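Local coordinates for protein F420-reducing hydrogenase, subunit beta (Methanothermobacter marburgensis, PDB 4OMF) that probably passes electrons from hydrogen oxidation through its iron-sulfur cluster and FAD to coenzyme F420, as the beta subunit of the F420-reducing hydrogenase, at residues K111-P116 with D124-L129. Sequence-based numbering, arbitrary orientation.
Sequences KMQTYP and DKIKLL. With KEN (N,N-dimethylmethanamine), chain P.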
ATOM      1  N   LYS C 111      10.780   6.116  24.500  1.00 17.81           N
ATOM      2  CA  LYS C 111       9.346   6.118  24.244  1.00 16.24           C
ATOM      3  C   LYS C 111       8.844   4.683  24.175  1.00 16.16           C
ATOM      4  O   LYS C 111       7.780   4.371  24.699  1.00 18.19           O
ATOM      5  CB  LYS C 111       8.994   6.861  22.937  1.00 17.47           C
ATOM      6  CG  LYS C 111       7.485   6.857  22.629  1.00 17.60           C
ATOM      7  CD  LYS C 111       7.144   7.713  21.427  1.00 16.74           C
ATOM      8  CE  LYS C 111       5.694   7.476  21.029  1.00 16.72           C
ATOM      9  NZ  LYS C 111       5.273   8.304  19.824  1.00 17.45           N
ATOM     10  N   MET C 112       9.627   3.807  23.547  1.00 16.78           N
ATOM     11  CA  MET C 112       9.236   2.410  23.451  1.00 18.79           C
ATOM     12  C   MET C 112       9.175   1.778  24.835  1.00 19.37           C
ATOM     13  O   MET C 112       8.242   1.026  25.131  1.00 17.06           O
ATOM     14  CB  MET C 112      10.210   1.625  22.548  1.00 18.75           C
ATOM     15  CG  MET C 112      10.017   0.101  22.586  1.00 15.95           C
ATOM     16  SD  MET C 112      11.022  -0.738  23.851  1.00 20.01           S
ATOM     17  CE  MET C 112      12.698  -0.356  23.268  1.00 18.39           C
ATOM     18  N   GLN C 113      10.137   2.114  25.705  1.00 18.07           N
ATOM     19  CA  GLN C 113      10.195   1.436  27.005  1.00 16.25           C
ATOM     20  C   GLN C 113       9.014   1.857  27.881  1.00 17.86           C
ATOM     21  O   GLN C 113       8.444   1.050  28.615  1.00 18.85           O
ATOM     22  CB  GLN C 113      11.501   1.735  27.743  1.00 19.54           C
ATOM     23  CG  GLN C 113      12.769   1.150  27.111  1.00 18.56           C
ATOM     24  CD  GLN C 113      14.016   1.503  27.921  1.00 22.99           C
ATOM     25  OE1 GLN C 113      14.362   2.681  28.062  1.00 27.92           O
ATOM     26  NE2 GLN C 113      14.668   0.499  28.484  1.00 22.06           N
ATOM     27  N   THR C 114       8.644   3.129  27.785  1.00 16.26           N
ATOM     28  CA  THR C 114       7.560   3.659  28.599  1.00 17.27           C
ATOM     29  C   THR C 114       6.203   3.274  28.015  1.00 17.19           C
ATOM     30  O   THR C 114       5.265   2.987  28.775  1.00 18.00           O
ATOM     31  CB  THR C 114       7.681   5.187  28.719  1.00 19.52           C
ATOM     32  OG1 THR C 114       8.912   5.483  29.381  1.00 23.22           O
ATOM     33  CG2 THR C 114       6.564   5.766  29.571  1.00 21.96           C
ATOM     34  N   TYR C 115       6.117   3.268  26.682  1.00 16.38           N
ATOM     35  CA  TYR C 115       4.896   2.897  25.948  1.00 18.37           C
ATOM     36  C   TYR C 115       5.121   1.835  24.870  1.00 18.22           C
ATOM     37  O   TYR C 115       5.114   2.145  23.677  1.00 16.41           O
ATOM     38  CB  TYR C 115       4.287   4.137  25.273  1.00 17.29           C
ATOM     39  CG  TYR C 115       3.715   5.126  26.259  1.00 21.63           C
ATOM     40  CD1 TYR C 115       2.481   4.905  26.839  1.00 17.72           C
ATOM     41  CD2 TYR C 115       4.411   6.285  26.610  1.00 22.43           C
ATOM     42  CE1 TYR C 115       1.939   5.816  27.735  1.00 20.17           C
ATOM     43  CE2 TYR C 115       3.883   7.192  27.516  1.00 21.76           C
ATOM     44  CZ  TYR C 115       2.648   6.949  28.073  1.00 23.33           C
ATOM     45  OH  TYR C 115       2.088   7.830  28.976  1.00 19.05           O
ATOM     46  N   PRO C 116       5.297   0.572  25.284  1.00 16.78           N
ATOM     47  CA  PRO C 116       5.623  -0.480  24.309  1.00 15.72           C
ATOM     48  C   PRO C 116       4.381  -1.076  23.651  1.00 19.48           C
ATOM     49  O   PRO C 116       4.199  -2.291  23.730  1.00 19.03           O
ATOM     50  CB  PRO C 116       6.335  -1.525  25.165  1.00 15.70           C
ATOM     51  CG  PRO C 116       5.661  -1.375  26.537  1.00 18.93           C
ATOM     52  CD  PRO C 116       5.508   0.127  26.680  1.00 16.27           C
ATOM     53  N   ASP C 124      12.579  -4.215  28.881  1.00 17.65           N
ATOM     54  CA  ASP C 124      13.356  -4.473  30.082  1.00 25.47           C
ATOM     55  C   ASP C 124      14.716  -5.114  29.787  1.00 23.17           C
ATOM     56  O   ASP C 124      15.542  -5.268  30.683  1.00 24.81           O
ATOM     57  CB  ASP C 124      12.548  -5.353  31.037  1.00 32.48           C
ATOM     58  CG  ASP C 124      11.256  -4.689  31.468  1.00 46.81           C
ATOM     59  OD1 ASP C 124      11.297  -3.477  31.789  1.00 49.16           O
ATOM     60  OD2 ASP C 124      10.199  -5.358  31.462  1.00 55.48           O
ATOM     61  N   LYS C 125      14.951  -5.474  28.531  1.00 19.34           N
ATOM     62  CA  LYS C 125      16.228  -6.085  28.158  1.00 15.63           C
ATOM     63  C   LYS C 125      17.328  -5.081  27.874  1.00 20.59           C
ATOM     64  O   LYS C 125      18.496  -5.457  27.788  1.00 22.05           O
ATOM     65  CB  LYS C 125      16.019  -6.996  26.940  1.00 16.95           C
ATOM     66  CG  LYS C 125      15.237  -8.245  27.351  1.00 18.95           C
ATOM     67  CD  LYS C 125      14.755  -9.057  26.175  1.00 21.36           C
ATOM     68  CE  LYS C 125      13.797 -10.175  26.637  1.00 19.07           C
ATOM     69  NZ  LYS C 125      13.319 -10.946  25.447  1.00 18.78           N
ATOM     70  N   ILE C 126      16.965  -3.817  27.709  1.00 19.28           N
ATOM     71  CA  ILE C 126      17.971  -2.793  27.487  1.00 17.92           C
ATOM     72  C   ILE C 126      18.645  -2.469  28.825  1.00 22.37           C
ATOM     73  O   ILE C 126      17.988  -1.999  29.761  1.00 24.99           O
ATOM     74  CB  ILE C 126      17.350  -1.547  26.852  1.00 23.09           C
ATOM     75  CG1 ILE C 126      16.693  -1.938  25.527  1.00 27.57           C
ATOM     76  CG2 ILE C 126      18.404  -0.457  26.648  1.00 26.62           C
ATOM     77  CD1 ILE C 126      16.121  -0.793  24.782  1.00 32.37           C
ATOM     78  N   LYS C 127      19.935  -2.772  28.939  1.00 20.71           N
ATOM     79  CA  LYS C 127      20.639  -2.604  30.213  1.00 21.09           C
ATOM     80  C   LYS C 127      21.617  -1.420  30.207  1.00 24.00           C
ATOM     81  O   LYS C 127      22.000  -0.908  31.255  1.00 25.61           O
ATOM     82  CB  LYS C 127      21.400  -3.877  30.589  1.00 21.61           C
ATOM     83  CG  LYS C 127      20.514  -5.123  30.678  1.00 25.22           C
ATOM     84  CD  LYS C 127      19.407  -4.974  31.726  1.00 24.85           C
ATOM     85  CE  LYS C 127      18.478  -6.201  31.733  1.00 26.16           C
ATOM     86  NZ  LYS C 127      17.362  -6.004  32.700  1.00 30.39           N
ATOM     87  N   LEU C 128      22.032  -0.998  29.020  1.00 21.66           N
ATOM     88  CA  LEU C 128      22.950   0.137  28.917  1.00 19.15           C
ATOM     89  C   LEU C 128      22.704   0.899  27.637  1.00 21.39           C
ATOM     90  O   LEU C 128      22.907   0.377  26.535  1.00 20.26           O
ATOM     91  CB  LEU C 128      24.394  -0.330  28.965  1.00 18.05           C
ATOM     92  CG  LEU C 128      25.493   0.710  28.741  1.00 19.73           C
ATOM     93  CD1 LEU C 128      25.481   1.751  29.837  1.00 22.88           C
ATOM     94  CD2 LEU C 128      26.808   0.003  28.682  1.00 22.27           C
ATOM     95  N   LEU C 129      22.259   2.133  27.782  1.00 19.76           N
ATOM     96  CA  LEU C 129      22.018   2.982  26.623  1.00 18.85           C
ATOM     97  C   LEU C 129      23.035   4.107  26.652  1.00 20.10           C
ATOM     98  O   LEU C 129      22.918   5.021  27.458  1.00 19.88           O
ATOM     99  CB  LEU C 129      20.579   3.517  26.634  1.00 19.98           C
ATOM    100  CG  LEU C 129      19.913   4.073  25.364  1.00 22.50           C
ATOM    101  CD1 LEU C 129      18.516   4.615  25.692  1.00 23.70           C
ATOM    102  CD2 LEU C 129      20.737   5.154  24.702  1.00 22.73           C
TER
HETATM  103  CA1 KEN P 403      18.369   2.303  32.521  1.00 39.06           C
HETATM  104  CB1 KEN P 403      16.617   1.053  31.225  1.00 45.87           C
HETATM  105  CC1 KEN P 403      18.664   1.781  30.062  1.00 30.60           C
HETATM  106  NE1 KEN P 403      18.097   1.315  31.389  1.00 43.21           N
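Met112 and Ile126 supply the apolar part of this contact, meeting tip to tip with Met112 CE 3.8 Å from Ile126 CD1. The methionine chain starts with CG anti to the backbone N (chi1 170°) and then bends at chi2 and chi3, which carries its methyl group across to the strand. On the other side, Ile126 extends CG1 and CD1 toward the helix. Val119, Leu122 and Ala123 of the connecting loop also pack on Met112.

The amide of Gln113 makes the second approach, crossing Ile126 at a slant, with NE2 3.7 Å from Ile126 CB. This is a van der Waals contact; the polar bonds of the amide go to residues flanking the segments, OE1 to Arg110 and NE2 to the backbone oxygen of Ala123. Being held at both ends probably restricts rotation of the amide.

N,N-dimethylmethanamine lies beside this pair, its CB1 3.4 Å from Gln113 NE2 and 3.7 Å from Ile126 O, while Ile126 CG2 is 4.1 Å from its CC1. Arg110 and Asp204 complete its pocket.

Within 124-129, Lys127 NZ reaches back along the chain to Asp124 O, three residues earlier and just ahead of the strand, donating at 2.8 Å almost in line with the carbonyl bond (172°).

The contact buries 144 Å² and joins the last turn of helix 103-114 to the start of strand 126-132, the second strand of a beta-alpha-beta unit opened by strand 97-101. Ile109 extends the helix packing over Ile126, Leu128 packs against helix 28-39, and another protein chain borders the helix end through Lys111 and Tyr115.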